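Local coordinates for ferric vibriobactin ABC transporter, periplasmic ferric vibriobactin-binding protein (Vibrio cholerae, PDB 3R5S) that probably binds ferric vibriobactin in the periplasm and hands this iron-siderophore complex to an ABC transporter for uptake into the cell, at residues Pro23-Ser28 with Pro43-Ala48; Glu57-Leu62 with Asp271-Arg276; Asp88-Ser93 with Gln108-Thr113; Ala165-Tyr170 with Phe231-Thr236; Gln183-Gln188 with His211-Arg216. All coordinates share one frame; numbering follows the deposited sequence.

Contact 1: Pro23-Ser28 with Pro43-Ala48; sequences PKRILS and PVIASA
I26 and P43 meet at the apolar centre: CD1 of I26 reaches the proline ring 3.6 Å from its CD. With CG1 beside the backbone N (chi1 -57°) and the chain extended, CD1 is placed against the ring, near P43 CG. V44 joins I26 on this face, CG2 facing CG2, while L27 CD1 and A46 CB touch loosely on the reverse. I45 sends CD1 across one face of the R25 guanidinium, 3.8 Å from R25 NH2, whose NH2 and NE are hydrogen-bonded to E85 O and Q86 O.

A parallel ladder joins the strands. I26 N donates to P43 O at 2.9 Å and I26 O accepts from I45 N at 2.8 Å; S28 N and O pair with A46 O and A48 N. The pairing slips by one residue between I26 and L27, a beta bulge. At the polar edge, S47 OG donates to A48 O (2.7 Å), and T34 hydrogen-bonds to S28 OG and S47 OG.

Strands 26-28 and 44-49 with helix 31-39 form a beta-alpha-beta unit. Helix residue L37 packs on I26, S28 and V44, strand 69-73 extends the sheet beyond 44-49, and strand 89-93 flanks 26-28 on its other side.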
# COMPACT_ATOMS: atom_id res chain seq x y z
N PRO A 23 6.16 -22.19 8.33
CA PRO A 23 7.12 -21.81 7.29
C PRO A 23 8.26 -20.96 7.83
O PRO A 23 8.02 -19.97 8.54
CB PRO A 23 6.29 -20.94 6.33
CG PRO A 23 4.88 -21.14 6.69
CD PRO A 23 4.83 -21.62 8.11
N LYS A 24 9.48 -21.33 7.50
CA LYS A 24 10.65 -20.54 7.86
C LYS A 24 11.42 -20.09 6.62
O LYS A 24 12.45 -19.43 6.74
CB LYS A 24 11.56 -21.35 8.78
CG LYS A 24 10.94 -21.71 10.13
CD LYS A 24 10.58 -20.47 10.93
CE LYS A 24 10.08 -20.84 12.31
NZ LYS A 24 10.05 -19.64 13.18
N ARG A 25 10.94 -20.46 5.44
CA ARG A 25 11.58 -20.09 4.19
C ARG A 25 10.52 -19.64 3.19
O ARG A 25 10.15 -20.37 2.26
CB ARG A 25 12.42 -21.25 3.63
CG ARG A 25 13.66 -21.58 4.46
CD ARG A 25 14.49 -22.70 3.83
NE ARG A 25 15.08 -22.32 2.55
CZ ARG A 25 16.19 -21.60 2.41
NH1 ARG A 25 16.85 -21.17 3.48
NH2 ARG A 25 16.65 -21.31 1.20
N ILE A 26 9.99 -18.45 3.40
CA ILE A 26 8.89 -17.94 2.60
C ILE A 26 9.41 -17.28 1.32
O ILE A 26 10.27 -16.41 1.37
CB ILE A 26 8.08 -16.93 3.43
CG1 ILE A 26 7.60 -17.61 4.72
CG2 ILE A 26 6.92 -16.35 2.61
CD1 ILE A 26 7.01 -16.67 5.71
N LEU A 27 8.88 -17.71 0.18
CA LEU A 27 9.19 -17.03 -1.07
C LEU A 27 7.94 -16.31 -1.59
O LEU A 27 6.88 -16.91 -1.71
CB LEU A 27 9.75 -18.02 -2.09
CG LEU A 27 10.09 -17.50 -3.48
CD1 LEU A 27 11.23 -18.30 -4.10
CD2 LEU A 27 8.85 -17.54 -4.37
N SER A 28 8.06 -15.01 -1.86
CA SER A 28 6.94 -14.27 -2.45
C SER A 28 7.06 -14.12 -3.97
O SER A 28 8.09 -13.67 -4.48
CB SER A 28 6.78 -12.89 -1.82
OG SER A 28 5.81 -12.14 -2.55
N PRO A 43 9.54 -14.58 7.88
CA PRO A 43 10.81 -15.07 7.33
C PRO A 43 10.79 -15.21 5.79
O PRO A 43 10.77 -16.32 5.25
CB PRO A 43 11.00 -16.42 8.02
CG PRO A 43 9.61 -16.88 8.35
CD PRO A 43 8.83 -15.61 8.66
N VAL A 44 10.80 -14.07 5.11
CA VAL A 44 10.86 -14.03 3.65
C VAL A 44 12.30 -14.12 3.18
O VAL A 44 13.14 -13.29 3.55
CB VAL A 44 10.25 -12.72 3.11
CG1 VAL A 44 10.28 -12.71 1.58
CG2 VAL A 44 8.83 -12.57 3.60
N ILE A 45 12.59 -15.13 2.38
CA ILE A 45 13.96 -15.37 1.92
C ILE A 45 14.18 -14.83 0.51
O ILE A 45 15.33 -14.58 0.11
CB ILE A 45 14.29 -16.86 1.92
CG1 ILE A 45 13.32 -17.59 0.98
CG2 ILE A 45 14.22 -17.42 3.34
CD1 ILE A 45 13.81 -18.94 0.51
N ALA A 46 13.10 -14.66 -0.25
CA ALA A 46 13.19 -14.16 -1.61
C ALA A 46 11.86 -13.57 -2.07
O ALA A 46 10.80 -14.00 -1.63
CB ALA A 46 13.63 -15.27 -2.55
N SER A 47 11.93 -12.59 -2.96
CA SER A 47 10.74 -11.96 -3.50
C SER A 47 10.94 -11.61 -4.96
O SER A 47 12.01 -11.12 -5.35
CB SER A 47 10.42 -10.66 -2.74
OG SER A 47 9.34 -9.97 -3.34
N ALA A 48 9.89 -11.85 -5.75
CA ALA A 48 9.79 -11.31 -7.09
C ALA A 48 9.76 -9.79 -7.01
O ALA A 48 9.65 -9.21 -5.93
CB ALA A 48 8.52 -11.82 -7.75

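Contact 2: Glu57-Leu62 with Asp271-Arg276; sequences EQWRKL and DLFSAR
F273 packs against both W59 and L62, its side chain crossing each at about a right angle. L62 CD2 touches the far end of the phenyl ring, 3.6 Å from F273 CZ, whereas W59 CB meets the flank of the same ring at CD2, 3.8 Å away. Both approach obliquely. Beside the ring, Q58 packs along the helix start: its CG comes to 3.4 Å from S274 CB, and its backbone O lies against F273 CB.

The indole is turned with its edge to D271, OD2 lying near the ring plane and the carboxylate tilted 49° from it. A water bridges the two, accepting from W59 NE1 at 2.8 Å and donating to D271 OD2 at 3.0 Å. D271 is the N-cap of helix 272-286 and forms a capping box with S274: D271 OD1 accepts from S274 N, and S274 OG accepts from D271 N at 3.0 Å. With its CG set between the backbone N and the carbonyl carbon (chi1 62°), D271 turns OD1 back to the first turn of its helix, while OD2 points toward W59 and the water. S274 OG is also hydrogen-bonded to R269 O.

W59 occupies the N-cap position of helix 60-65, and its ring packs on V31, T34 and L38 of helix 31-39. Where the start of helix 60-65 meets that of helix 272-286, L298 also packs on F273.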
# COMPACT_ATOMS: atom_id res chain seq x y z
N GLU A 57 10.03 1.03 -3.49
CA GLU A 57 10.96 1.89 -2.77
C GLU A 57 10.61 2.14 -1.28
O GLU A 57 11.53 2.39 -0.49
CB GLU A 57 11.14 3.21 -3.53
CG GLU A 57 12.21 4.12 -2.97
CD GLU A 57 13.61 3.54 -3.11
OE1 GLU A 57 13.81 2.58 -3.90
OE2 GLU A 57 14.52 4.04 -2.42
N GLN A 58 9.33 2.08 -0.90
CA GLN A 58 8.96 2.24 0.52
C GLN A 58 9.67 1.25 1.43
O GLN A 58 9.87 1.53 2.61
CB GLN A 58 7.47 2.02 0.83
CG GLN A 58 6.44 2.53 -0.10
CD GLN A 58 6.18 1.57 -1.22
OE1 GLN A 58 5.31 0.68 -1.15
NE2 GLN A 58 6.92 1.76 -2.27
N TRP A 59 9.98 0.06 0.90
CA TRP A 59 10.58 -1.00 1.73
C TRP A 59 11.83 -1.65 1.15
O TRP A 59 12.42 -2.53 1.77
CB TRP A 59 9.54 -2.08 2.12
CG TRP A 59 8.74 -2.70 0.98
CD1 TRP A 59 7.43 -2.44 0.67
CD2 TRP A 59 9.19 -3.68 0.04
NE1 TRP A 59 7.05 -3.20 -0.41
CE2 TRP A 59 8.10 -3.97 -0.81
CE3 TRP A 59 10.40 -4.36 -0.15
CZ2 TRP A 59 8.20 -4.90 -1.85
CZ3 TRP A 59 10.49 -5.27 -1.18
CH2 TRP A 59 9.40 -5.53 -2.02
N ARG A 60 12.22 -1.24 -0.05
CA ARG A 60 13.41 -1.81 -0.68
C ARG A 60 14.59 -1.95 0.30
O ARG A 60 15.20 -3.01 0.40
CB ARG A 60 13.86 -0.96 -1.87
CG ARG A 60 15.13 -1.50 -2.53
CD ARG A 60 15.60 -0.61 -3.67
NE ARG A 60 15.82 0.75 -3.21
CZ ARG A 60 16.91 1.16 -2.56
NH1 ARG A 60 17.91 0.32 -2.32
NH2 ARG A 60 17.00 2.43 -2.17
N LYS A 61 14.94 -0.85 0.97
CA LYS A 61 16.09 -0.85 1.88
C LYS A 61 15.95 -1.87 2.99
O LYS A 61 16.94 -2.46 3.44
CB LYS A 61 16.33 0.54 2.47
CG LYS A 61 16.72 1.62 1.44
CD LYS A 61 16.98 2.95 2.14
CE LYS A 61 17.31 4.05 1.16
NZ LYS A 61 17.56 5.35 1.85
N LEU A 62 14.72 -2.08 3.45
CA LEU A 62 14.49 -3.05 4.51
C LEU A 62 14.69 -4.47 3.96
O LEU A 62 15.29 -5.32 4.60
CB LEU A 62 13.10 -2.89 5.13
CG LEU A 62 12.80 -3.85 6.28
CD1 LEU A 62 13.81 -3.67 7.42
CD2 LEU A 62 11.37 -3.69 6.78
N ASP A 271 0.65 0.57 2.09
CA ASP A 271 1.06 -0.51 2.96
C ASP A 271 1.69 0.12 4.20
O ASP A 271 1.68 1.35 4.35
CB ASP A 271 2.00 -1.50 2.25
CG ASP A 271 3.29 -0.87 1.76
OD1 ASP A 271 3.85 -0.00 2.46
OD2 ASP A 271 3.78 -1.29 0.70
N LEU A 272 2.21 -0.69 5.11
CA LEU A 272 2.70 -0.14 6.37
C LEU A 272 3.74 0.92 6.12
O LEU A 272 3.77 1.97 6.78
CB LEU A 272 3.31 -1.25 7.23
CG LEU A 272 4.14 -0.71 8.39
CD1 LEU A 272 3.26 0.08 9.33
CD2 LEU A 272 4.80 -1.86 9.12
N PHE A 273 4.61 0.65 5.15
CA PHE A 273 5.77 1.49 4.93
C PHE A 273 5.46 2.78 4.18
O PHE A 273 5.98 3.84 4.54
CB PHE A 273 6.87 0.65 4.27
CG PHE A 273 7.27 -0.53 5.11
CD1 PHE A 273 8.01 -0.35 6.27
CD2 PHE A 273 6.86 -1.82 4.78
CE1 PHE A 273 8.35 -1.44 7.07
CE2 PHE A 273 7.20 -2.91 5.58
CZ PHE A 273 7.95 -2.72 6.72
N SER A 274 4.60 2.71 3.16
CA SER A 274 4.19 3.94 2.47
C SER A 274 3.26 4.75 3.36
O SER A 274 3.28 5.98 3.32
CB SER A 274 3.52 3.64 1.13
OG SER A 274 2.32 2.92 1.30
N ALA A 275 2.44 4.06 4.16
CA ALA A 275 1.57 4.75 5.12
C ALA A 275 2.45 5.51 6.13
O ALA A 275 2.19 6.67 6.47
CB ALA A 275 0.66 3.77 5.84
N ARG A 276 3.50 4.84 6.60
CA ARG A 276 4.43 5.48 7.53
C ARG A 276 5.02 6.75 6.91
O ARG A 276 5.12 7.79 7.57
CB ARG A 276 5.54 4.50 7.90
CG ARG A 276 6.48 4.97 8.98
CD ARG A 276 7.36 3.80 9.46
NE ARG A 276 6.62 2.82 10.27
CZ ARG A 276 7.07 1.60 10.57
NH1 ARG A 276 8.25 1.19 10.11
NH2 ARG A 276 6.35 0.78 11.32
O HOH W 1 4.38 -3.67 -1.03

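Contact 3: Asp88-Ser93 with Gln108-Thr113; sequences DLIVVS and QAIAPT
The methyl end of I90 fills a hollow lined by A111, I110 and T113. Its CD1 comes to 3.8 Å from A111 CB and 3.7 Å from T113 OG1, with I110 CB more loosely placed. I90 CG1 sits beside the backbone N (chi1 -65°) and the chain is extended beyond it, which carries CD1 back toward A111 and leaves CG2 facing the T113 methyl. A second bump follows two residues on, where V92 CG2 abuts T113 CG2 at 3.5 Å; T113 packs against both I90 and V92, its hydroxyl on I90 and its methyl nearest V92. At the start of the strand the P112 ring leans on the backbone, its CD 3.5 Å from D88 O, and L89 CD1 curls round to lie 3.4 Å from P112 O.

That carbonyl is also the acceptor of the hydrogen bond joining the segments, from I90 N at 2.9 Å and in the carbonyl plane. I90 and T113 form a parallel bridge, completed by a backbone bond between I90 and I114. T113 OG1 turns back to donate to A111 O (2.8 Å).

Strand 113-116 starts here as an outermost strand of the parallel sheet, alongside 89-93. L107 of helix 104-108 packs on V92 and T113, strand 26-28 lies on the other side of 89-93, and the D88 carboxylate accepts from K24 N and R25 N, just before that strand.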
# COMPACT_ATOMS: atom_id res chain seq x y z
N ASP A 88 9.53 -23.12 1.84
CA ASP A 88 8.53 -23.98 2.45
C ASP A 88 7.15 -23.33 2.44
O ASP A 88 6.16 -23.94 2.87
CB ASP A 88 8.91 -24.44 3.87
CG ASP A 88 9.24 -23.29 4.78
OD1 ASP A 88 8.93 -22.14 4.42
OD2 ASP A 88 9.82 -23.52 5.87
N LEU A 89 7.08 -22.10 1.94
CA LEU A 89 5.80 -21.46 1.65
C LEU A 89 5.97 -20.53 0.45
O LEU A 89 6.93 -19.76 0.40
CB LEU A 89 5.26 -20.69 2.86
CG LEU A 89 3.91 -19.99 2.65
CD1 LEU A 89 2.83 -21.04 2.48
CD2 LEU A 89 3.55 -19.01 3.78
N ILE A 90 5.06 -20.63 -0.51
CA ILE A 90 5.11 -19.78 -1.71
C ILE A 90 3.85 -18.93 -1.74
O ILE A 90 2.74 -19.45 -1.67
CB ILE A 90 5.19 -20.61 -3.00
CG1 ILE A 90 6.50 -21.41 -3.07
CG2 ILE A 90 5.03 -19.72 -4.24
CD1 ILE A 90 6.43 -22.60 -4.02
N VAL A 91 4.02 -17.61 -1.84
CA VAL A 91 2.90 -16.68 -1.75
C VAL A 91 2.57 -16.07 -3.12
O VAL A 91 3.46 -15.53 -3.80
CB VAL A 91 3.18 -15.59 -0.69
CG1 VAL A 91 2.01 -14.62 -0.56
CG2 VAL A 91 3.49 -16.23 0.68
N VAL A 92 1.30 -16.15 -3.53
CA VAL A 92 0.85 -15.68 -4.85
C VAL A 92 -0.28 -14.66 -4.70
O VAL A 92 -1.16 -14.83 -3.84
CB VAL A 92 0.34 -16.87 -5.70
CG1 VAL A 92 -0.04 -16.41 -7.12
CG2 VAL A 92 1.36 -18.00 -5.75
N SER A 93 -0.28 -13.61 -5.53
CA SER A 93 -1.37 -12.63 -5.51
C SER A 93 -2.43 -13.02 -6.56
O SER A 93 -2.11 -13.65 -7.55
CB SER A 93 -0.85 -11.21 -5.81
OG SER A 93 -0.21 -11.17 -7.08
N GLN A 108 2.63 -25.31 -6.59
CA GLN A 108 2.22 -26.19 -5.51
C GLN A 108 3.03 -27.49 -5.55
O GLN A 108 3.17 -28.18 -4.54
CB GLN A 108 0.70 -26.46 -5.60
CG GLN A 108 0.15 -27.48 -4.59
CD GLN A 108 0.24 -27.04 -3.13
OE1 GLN A 108 0.44 -27.87 -2.24
NE2 GLN A 108 0.08 -25.74 -2.87
N ALA A 109 3.58 -27.81 -6.72
CA ALA A 109 4.42 -29.01 -6.87
C ALA A 109 5.77 -28.84 -6.15
O ALA A 109 6.43 -29.81 -5.80
CB ALA A 109 4.64 -29.33 -8.34
N ILE A 110 6.14 -27.59 -5.91
CA ILE A 110 7.41 -27.26 -5.25
C ILE A 110 7.25 -27.13 -3.74
O ILE A 110 8.03 -27.70 -2.97
CB ILE A 110 8.03 -25.98 -5.83
CG1 ILE A 110 8.36 -26.19 -7.31
CG2 ILE A 110 9.27 -25.57 -5.03
CD1 ILE A 110 8.62 -24.91 -8.08
N ALA A 111 6.23 -26.37 -3.31
CA ALA A 111 5.98 -26.17 -1.88
C ALA A 111 4.54 -25.69 -1.66
O ALA A 111 3.88 -25.30 -2.61
CB ALA A 111 6.95 -25.14 -1.31
N PRO A 112 4.06 -25.74 -0.40
CA PRO A 112 2.71 -25.22 -0.16
C PRO A 112 2.59 -23.80 -0.70
O PRO A 112 3.38 -22.93 -0.34
CB PRO A 112 2.62 -25.22 1.37
CG PRO A 112 3.48 -26.38 1.76
CD PRO A 112 4.64 -26.35 0.80
N THR A 113 1.58 -23.60 -1.54
CA THR A 113 1.39 -22.34 -2.24
C THR A 113 0.04 -21.73 -1.88
O THR A 113 -0.98 -22.40 -2.00
CB THR A 113 1.48 -22.58 -3.75
OG1 THR A 113 2.76 -23.15 -4.05
CG2 THR A 113 1.30 -21.29 -4.51

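Contact 4: Ala165-Tyr170 with Phe231-Thr236; sequences ANIVSY and FLITMT
A165 CB lies at the edge of the F231 ring, near its plane and 3.9 Å from CE2. At the far end the Y170 ring is met at its edge, by the terminal methyl CE of selenomethionine M235, 4.0 Å from Y170 CD2; F243 makes an edge-to-face contact with this tyrosine, and Y170 OH is hydrogen-bonded to D246. Between the rings runs the parallel pairing of strands 165-169 and 229-232 in a mixed five-stranded sheet.

Three backbone bonds of 2.8 Å form the ladder: F231 N to N166 O, V168 N to F231 O, and I233 N to V168 O. I167 and F231 share one face, where I167 CG2 reaches I233 CD1 at 3.6 Å; helix 185-192 covers this side through H186 and L190. The reverse face carries V168 and L232, with L232 CD2 against V168 CB and Y170 CB, and helix 237-244 packing on L232.

A type II turn from L232 to M235 takes the second segment out of the ladder. M235 is extended beyond CG, bringing CE to 3.6 Å from Y170 O. Where the strands part, a water fills the next rung, accepting from Y170 N at 2.8 Å and donating to I233 O at 2.9 Å.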
# COMPACT_ATOMS: atom_id res chain seq x y z
N ALA A 165 -10.17 18.28 2.95
CA ALA A 165 -9.14 18.01 1.97
C ALA A 165 -9.68 17.02 0.95
O ALA A 165 -10.59 16.24 1.25
CB ALA A 165 -7.92 17.43 2.66
N ASN A 166 -9.11 17.03 -0.24
CA ASN A 166 -9.36 15.95 -1.17
C ASN A 166 -8.06 15.25 -1.51
O ASN A 166 -6.98 15.77 -1.20
CB ASN A 166 -10.14 16.41 -2.43
CG ASN A 166 -9.62 17.72 -2.99
OD1 ASN A 166 -10.39 18.67 -3.18
ND2 ASN A 166 -8.33 17.77 -3.26
N ILE A 167 -8.17 14.06 -2.10
CA ILE A 167 -7.02 13.25 -2.45
C ILE A 167 -7.07 12.96 -3.94
O ILE A 167 -7.94 12.23 -4.42
CB ILE A 167 -7.01 11.92 -1.66
CG1 ILE A 167 -7.06 12.21 -0.16
CG2 ILE A 167 -5.80 11.06 -2.03
CD1 ILE A 167 -7.28 10.95 0.71
N VAL A 168 -6.14 13.53 -4.68
CA VAL A 168 -6.21 13.51 -6.13
C VAL A 168 -5.01 12.81 -6.75
O VAL A 168 -3.89 12.94 -6.27
CB VAL A 168 -6.30 14.96 -6.69
CG1 VAL A 168 -6.22 14.96 -8.21
CG2 VAL A 168 -7.58 15.61 -6.21
N SER A 169 -5.28 12.06 -7.82
CA SER A 169 -4.23 11.52 -8.67
C SER A 169 -4.26 12.33 -9.96
O SER A 169 -5.13 12.13 -10.79
CB SER A 169 -4.49 10.04 -8.96
OG SER A 169 -3.40 9.46 -9.66
N TYR A 170 -3.30 13.24 -10.10
CA TYR A 170 -3.34 14.22 -11.18
C TYR A 170 -2.46 13.80 -12.36
O TYR A 170 -1.26 13.55 -12.19
CB TYR A 170 -2.87 15.57 -10.64
CG TYR A 170 -2.78 16.67 -11.66
CD1 TYR A 170 -3.93 17.29 -12.15
CD2 TYR A 170 -1.54 17.12 -12.12
CE1 TYR A 170 -3.85 18.32 -13.08
CE2 TYR A 170 -1.46 18.16 -13.06
CZ TYR A 170 -2.61 18.75 -13.52
OH TYR A 170 -2.53 19.77 -14.45
N PHE A 231 -4.35 16.83 -1.45
CA PHE A 231 -3.20 15.93 -1.35
C PHE A 231 -3.05 15.15 -2.64
O PHE A 231 -4.01 14.55 -3.12
CB PHE A 231 -3.36 14.96 -0.18
CG PHE A 231 -3.22 15.61 1.17
CD1 PHE A 231 -1.96 15.95 1.66
CD2 PHE A 231 -4.34 15.90 1.93
CE1 PHE A 231 -1.82 16.56 2.91
CE2 PHE A 231 -4.20 16.50 3.18
CZ PHE A 231 -2.95 16.83 3.66
N LEU A 232 -1.84 15.16 -3.21
CA LEU A 232 -1.59 14.58 -4.52
C LEU A 232 -0.87 13.24 -4.46
O LEU A 232 0.22 13.12 -3.90
CB LEU A 232 -0.80 15.57 -5.39
CG LEU A 232 -1.53 16.88 -5.70
CD1 LEU A 232 -0.58 17.89 -6.31
CD2 LEU A 232 -2.70 16.62 -6.63
N ILE A 233 -1.51 12.23 -5.04
CA ILE A 233 -0.99 10.87 -5.10
C ILE A 233 0.29 10.78 -5.93
O ILE A 233 0.40 11.41 -6.97
CB ILE A 233 -2.06 9.92 -5.73
CG1 ILE A 233 -3.25 9.77 -4.79
CG2 ILE A 233 -1.47 8.58 -6.07
CD1 ILE A 233 -2.87 9.46 -3.36
N THR A 234 1.25 9.99 -5.44
CA THR A 234 2.47 9.66 -6.18
C THR A 234 3.27 10.90 -6.60
O THR A 234 3.93 10.89 -7.64
CB THR A 234 2.15 8.77 -7.41
OG1 THR A 234 1.33 7.66 -7.00
CG2 THR A 234 3.42 8.21 -8.04
N MSE A 235 3.19 11.96 -5.81
CA MSE A 235 3.85 13.21 -6.16
C MSE A 235 4.62 13.83 -4.99
O MSE A 235 4.15 13.83 -3.84
CB MSE A 235 2.84 14.25 -6.69
CG MSE A 235 2.40 14.06 -8.14
SE MSE A 235 1.52 15.51 -8.83
CE MSE A 235 1.55 15.04 -10.54
N THR A 236 5.80 14.37 -5.29
CA THR A 236 6.53 15.24 -4.39
C THR A 236 5.99 16.66 -4.54
O THR A 236 5.29 16.96 -5.51
CB THR A 236 8.01 15.29 -4.78
OG1 THR A 236 8.13 15.84 -6.09
CG2 THR A 236 8.62 13.89 -4.76
O HOH W 2 -1.09 13.37 -8.43

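Contact 5: Gln183-Gln188 with His211-Arg216; sequences QSAHAQ and HRDFLR
D213 OD1 accepts a hydrogen bond from A185 N at 3.0 Å, the amide lying well above the carboxylate plane. The other oxygen, OD2, faces the edge of the H186 imidazole, 3.5 Å from CE1, with ring and carboxylate planes nearly perpendicular. One face of that imidazole is met by F214, whose CZ lies toward the ring's rim; the two rings are oblique, centroids 4.7 Å apart and planes at 56°. S184 CB presses on the backbone at D213 O. Farther out, the R212 guanidinium lays one face over Q183 O, an extended chain from CG to NE carrying it there.

Several bonds position these groups. Q188 NE2 donates to Q183 O (2.9 Å), approaching from above the carbonyl plane, and so lies beside the guanidinium as well. H186 NE2 is held by S267 O, whereas its buried ND1 has no partner in the model. S184 OG accepts from A187 N at 2.9 Å and also bonds to K181 O.

S184 is therefore the N-cap of helix 185-192, and D213 supplements it by taking the A185 amide at the same helix end, where the helix dipole would probably favour a carboxylate. This is a capped helix N-terminus docked on the residues leading into edge strand 214-218.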
# COMPACT_ATOMS: atom_id res chain seq x y z
N GLN A 183 -14.00 4.79 0.77
CA GLN A 183 -13.54 3.55 1.41
C GLN A 183 -12.09 3.21 1.08
O GLN A 183 -11.59 2.15 1.47
CB GLN A 183 -14.42 2.37 0.97
CG GLN A 183 -15.81 2.35 1.58
CD GLN A 183 -16.77 1.47 0.79
OE1 GLN A 183 -17.15 1.81 -0.34
NE2 GLN A 183 -17.16 0.34 1.36
N SER A 184 -11.43 4.09 0.34
CA SER A 184 -10.05 3.83 -0.05
C SER A 184 -9.17 3.73 1.18
O SER A 184 -9.46 4.32 2.22
CB SER A 184 -9.54 4.94 -0.96
OG SER A 184 -9.48 6.17 -0.26
N ALA A 185 -8.07 3.00 1.05
CA ALA A 185 -7.05 2.97 2.08
C ALA A 185 -6.51 4.38 2.35
O ALA A 185 -6.20 4.73 3.49
CB ALA A 185 -5.93 2.02 1.67
N HIS A 186 -6.42 5.21 1.31
CA HIS A 186 -5.86 6.56 1.48
C HIS A 186 -6.78 7.41 2.33
O HIS A 186 -6.34 8.10 3.26
CB HIS A 186 -5.67 7.25 0.13
CG HIS A 186 -4.84 6.46 -0.82
ND1 HIS A 186 -5.30 5.30 -1.42
CD2 HIS A 186 -3.58 6.64 -1.27
CE1 HIS A 186 -4.35 4.81 -2.19
NE2 HIS A 186 -3.29 5.60 -2.12
N ALA A 187 -8.07 7.37 2.01
CA ALA A 187 -9.04 8.14 2.77
C ALA A 187 -9.10 7.69 4.23
O ALA A 187 -9.16 8.52 5.14
CB ALA A 187 -10.43 8.08 2.10
N GLN A 188 -9.07 6.38 4.47
CA GLN A 188 -9.12 5.87 5.84
C GLN A 188 -7.92 6.32 6.67
O GLN A 188 -8.05 6.68 7.84
CB GLN A 188 -9.18 4.34 5.85
CG GLN A 188 -10.41 3.73 5.20
CD GLN A 188 -10.37 2.19 5.25
OE1 GLN A 188 -10.26 1.61 6.33
NE2 GLN A 188 -10.42 1.55 4.09
N HIS A 211 -11.66 0.57 -9.32
CA HIS A 211 -10.70 0.20 -8.28
C HIS A 211 -11.27 0.53 -6.91
O HIS A 211 -12.13 1.39 -6.79
CB HIS A 211 -9.39 0.96 -8.45
CG HIS A 211 -8.66 0.63 -9.71
ND1 HIS A 211 -8.06 -0.59 -9.91
CD2 HIS A 211 -8.41 1.37 -10.82
CE1 HIS A 211 -7.49 -0.60 -11.10
NE2 HIS A 211 -7.68 0.58 -11.67
N ARG A 212 -10.77 -0.16 -5.89
CA ARG A 212 -11.22 0.09 -4.53
C ARG A 212 -10.81 1.49 -4.05
O ARG A 212 -11.57 2.17 -3.35
CB ARG A 212 -10.69 -0.99 -3.57
CG ARG A 212 -11.08 -0.77 -2.11
CD ARG A 212 -10.67 -1.95 -1.22
NE ARG A 212 -11.29 -1.88 0.10
CZ ARG A 212 -10.71 -1.34 1.18
NH1 ARG A 212 -9.49 -0.83 1.10
NH2 ARG A 212 -11.36 -1.32 2.34
N ASP A 213 -9.61 1.93 -4.43
CA ASP A 213 -9.06 3.17 -3.89
C ASP A 213 -9.46 4.44 -4.64
O ASP A 213 -9.67 5.50 -4.04
CB ASP A 213 -7.53 3.10 -3.82
CG ASP A 213 -7.02 2.21 -2.70
OD1 ASP A 213 -7.76 1.98 -1.72
OD2 ASP A 213 -5.85 1.75 -2.80
N PHE A 214 -9.56 4.35 -5.97
CA PHE A 214 -9.71 5.55 -6.78
C PHE A 214 -10.88 5.51 -7.74
O PHE A 214 -11.11 4.53 -8.45
CB PHE A 214 -8.41 5.84 -7.55
CG PHE A 214 -7.27 6.21 -6.66
CD1 PHE A 214 -7.17 7.50 -6.14
CD2 PHE A 214 -6.31 5.28 -6.32
CE1 PHE A 214 -6.12 7.84 -5.30
CE2 PHE A 214 -5.26 5.61 -5.49
CZ PHE A 214 -5.16 6.89 -4.97
N LEU A 215 -11.62 6.61 -7.76
CA LEU A 215 -12.62 6.82 -8.79
C LEU A 215 -11.92 7.48 -9.97
O LEU A 215 -11.34 8.55 -9.82
CB LEU A 215 -13.72 7.74 -8.29
CG LEU A 215 -14.88 7.90 -9.28
CD1 LEU A 215 -15.76 6.65 -9.26
CD2 LEU A 215 -15.69 9.13 -8.95
N ARG A 216 -11.96 6.83 -11.13
CA ARG A 216 -11.33 7.38 -12.32
C ARG A 216 -12.32 8.32 -13.02
O ARG A 216 -13.50 8.01 -13.15
CB ARG A 216 -10.85 6.26 -13.24
CG ARG A 216 -9.89 5.30 -12.53
CD ARG A 216 -9.30 4.26 -13.48
NE ARG A 216 -8.33 4.86 -14.39
CZ ARG A 216 -8.38 4.73 -15.72
NH1 ARG A 216 -9.35 4.02 -16.28
NH2 ARG A 216 -7.45 5.31 -16.47

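Contacts 1 and 3 lie about 10 Å apart between centres in the parallel N-terminal sheet, on neighbouring strands 26-28 and 89-93. Contacts 4 and 5, with centres about 12 Å apart, touch at the mixed sheet and the helix packed on it, where I233 meets F214 and H186. The two pairs are about 29 to 37 Å apart between centres. Contact 2 lies nearer the chain centre, about 17 Å from contact 1 and 18 Å from contact 4 between centres. Along the chain, contacts 1, 3 and 4 run in series, contact 4 spans contact 5, and contact 2 encloses all but contact 1. This two-lobed layout is consistent with a siderophore-binding protein holding its ligand between lobes.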